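PDB 5GIV: carboxypeptidase 1 from Deinococcus radiodurans str. R1, which probably acts as a zinc-dependent metallocarboxypeptidase of the M32 family, releasing amino acids one at a time from peptide C-termini with broad specificity. Local coordinates for residues 30-34 and 46-50. Sequence-based numbering, arbitrary orientation.
Sequences LGWDQ and RARQQ
Residues 30-34 and 46-50 run nearly antiparallel, their axes 10.7 Å apart at 162°, with Leu30 level with Gln50 and Gln34 level with Arg46. Arg46 spans the gap: its chain leaves the backbone pointing away from N and then bends at chi2 and chi3, which carries the guanidinium across to Asp33. Both terminal nitrogens converge on one carboxylate oxygen, Arg46 NH1 lying 2.6 Å and NH2 2.9 Å from Asp33 OD2. This salt bridge is end-on; NH1 meets the anti lone pair, OD2 stays within about 5° of the guanidinium plane, and the two flat groups are turned 41° apart. NH1 also gives a weak bond to Leu30 O, while Arg46 NE donates to Gln49 OE1 at 3.0 Å, which fixes the rotation of the group. Over one guanidinium face lies Leu30 CD2, 3.6 Å from Arg46 NE, and Leu30 CB packs on Gln50 CG at 3.9 Å. Nearer the solvent, the amides of Gln34 and Gln50 meet almost perpendicularly, and Gln34 NE2 and Gln50 OE1 are too poorly aligned to bond. A methionine in place of Arg46 would probably cost Asp33 OD2 both of these guanidinium donors and leave Gln49 OE1 without the NE donor. Across the dimer, Asp33 OD1 forms a salt bridge with Arg247 of the second subunit, and Gln49 NE2 bonds to Leu241 O of that subunit. The arrangement is an antiparallel helical hairpin of helices 8-36 and 43-62, joined through a buried ion pair at the subunit interface, away from the zinc site.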
loop_
_atom_site.group_PDB
_atom_site.type_symbol
_atom_site.label_atom_id
_atom_site.label_comp_id
_atom_site.label_asym_id
_atom_site.label_seq_id
_atom_site.Cartn_x
_atom_site.Cartn_y
_atom_site.Cartn_z
ATOM N N LEU A 30 -3.624 -1.994 -5.410
ATOM C CA LEU A 30 -2.510 -2.339 -6.284
ATOM C C LEU A 30 -2.074 -1.138 -7.107
ATOM O O LEU A 30 -0.878 -0.926 -7.321
ATOM C CB LEU A 30 -2.902 -3.498 -7.194
ATOM C CG LEU A 30 -2.945 -4.872 -6.543
ATOM C CD1 LEU A 30 -3.737 -5.825 -7.445
ATOM C CD2 LEU A 30 -1.529 -5.393 -6.286
ATOM N N GLY A 31 -3.036 -0.346 -7.587
ATOM C CA GLY A 31 -2.691 0.842 -8.351
ATOM C C GLY A 31 -2.173 1.976 -7.486
ATOM O O GLY A 31 -1.230 2.683 -7.867
ATOM N N TRP A 32 -2.776 2.172 -6.311
ATOM C CA TRP A 32 -2.295 3.223 -5.420
ATOM C C TRP A 32 -0.852 2.967 -5.011
ATOM O O TRP A 32 -0.013 3.875 -5.053
ATOM C CB TRP A 32 -3.194 3.329 -4.188
ATOM C CG TRP A 32 -2.631 4.228 -3.116
ATOM C CD1 TRP A 32 -2.823 5.573 -2.981
ATOM C CD2 TRP A 32 -1.791 3.831 -2.026
ATOM N NE1 TRP A 32 -2.160 6.039 -1.866
ATOM C CE2 TRP A 32 -1.518 4.987 -1.265
ATOM C CE3 TRP A 32 -1.245 2.606 -1.619
ATOM C CZ2 TRP A 32 -0.713 4.959 -0.129
ATOM C CZ3 TRP A 32 -0.450 2.577 -0.487
ATOM C CH2 TRP A 32 -0.192 3.747 0.247
ATOM N N ASP A 33 -0.543 1.729 -4.617
ATOM C CA ASP A 33 0.824 1.396 -4.237
ATOM C C ASP A 33 1.770 1.505 -5.426
ATOM O O ASP A 33 2.924 1.925 -5.271
ATOM C CB ASP A 33 0.858 -0.012 -3.630
ATOM C CG ASP A 33 2.271 -0.481 -3.299
ATOM O OD1 ASP A 33 2.828 -0.048 -2.258
ATOM O OD2 ASP A 33 2.817 -1.280 -4.094
ATOM N N GLN A 34 1.290 1.162 -6.625
ATOM C CA GLN A 34 2.118 1.278 -7.819
ATOM C C GLN A 34 2.579 2.712 -8.040
ATOM O O GLN A 34 3.702 2.948 -8.497
ATOM C CB GLN A 34 1.341 0.768 -9.030
ATOM C CG GLN A 34 2.051 0.933 -10.350
ATOM C CD GLN A 34 1.117 0.745 -11.529
ATOM O OE1 GLN A 34 0.002 1.289 -11.563
ATOM N NE2 GLN A 34 1.553 -0.051 -12.495
ATOM N N ARG A 46 4.046 -6.396 -10.690
ATOM C CA ARG A 46 2.835 -5.713 -10.271
ATOM C C ARG A 46 1.807 -5.700 -11.395
ATOM O O ARG A 46 0.607 -5.866 -11.147
ATOM C CB ARG A 46 3.164 -4.294 -9.804
ATOM C CG ARG A 46 1.942 -3.465 -9.465
ATOM C CD ARG A 46 1.078 -4.102 -8.362
ATOM N NE ARG A 46 1.834 -4.434 -7.159
ATOM C CZ ARG A 46 2.113 -3.573 -6.180
ATOM N NH1 ARG A 46 1.693 -2.313 -6.254
ATOM N NH2 ARG A 46 2.813 -3.971 -5.122
ATOM N N ALA A 47 2.258 -5.507 -12.641
ATOM C CA ALA A 47 1.332 -5.485 -13.773
ATOM C C ALA A 47 0.653 -6.840 -13.961
ATOM O O ALA A 47 -0.543 -6.918 -14.276
ATOM C CB ALA A 47 2.068 -5.060 -15.043
ATOM N N ARG A 48 1.394 -7.923 -13.754
ATOM C CA ARG A 48 0.776 -9.236 -13.865
ATOM C C ARG A 48 -0.212 -9.455 -12.727
ATOM O O ARG A 48 -1.281 -10.046 -12.930
ATOM C CB ARG A 48 1.858 -10.322 -13.890
ATOM C CG ARG A 48 1.377 -11.721 -14.260
ATOM C CD ARG A 48 2.550 -12.695 -14.248
ATOM N NE ARG A 48 3.190 -12.705 -12.937
ATOM C CZ ARG A 48 4.339 -12.104 -12.650
ATOM N NH1 ARG A 48 5.010 -11.463 -13.592
ATOM N NH2 ARG A 48 4.820 -12.148 -11.418
ATOM N N GLN A 49 0.138 -9.006 -11.518
ATOM C CA GLN A 49 -0.804 -9.065 -10.403
ATOM C C GLN A 49 -2.084 -8.304 -10.729
ATOM O O GLN A 49 -3.194 -8.804 -10.503
ATOM C CB GLN A 49 -0.161 -8.504 -9.134
ATOM C CG GLN A 49 0.989 -9.329 -8.573
ATOM C CD GLN A 49 1.756 -8.577 -7.494
ATOM O OE1 GLN A 49 1.533 -7.385 -7.274
ATOM N NE2 GLN A 49 2.671 -9.272 -6.821
ATOM N N GLN A 50 -1.950 -7.095 -11.280
ATOM C CA GLN A 50 -3.133 -6.308 -11.611
ATOM C C GLN A 50 -3.949 -7.003 -12.688
ATOM O O GLN A 50 -5.185 -7.031 -12.625
ATOM C CB GLN A 50 -2.733 -4.898 -12.058
ATOM C CG GLN A 50 -2.141 -4.055 -10.936
ATOM C CD GLN A 50 -1.579 -2.744 -11.415
ATOM O OE1 GLN A 50 -0.512 -2.695 -12.032
ATOM N NE2 GLN A 50 -2.294 -1.662 -11.134
#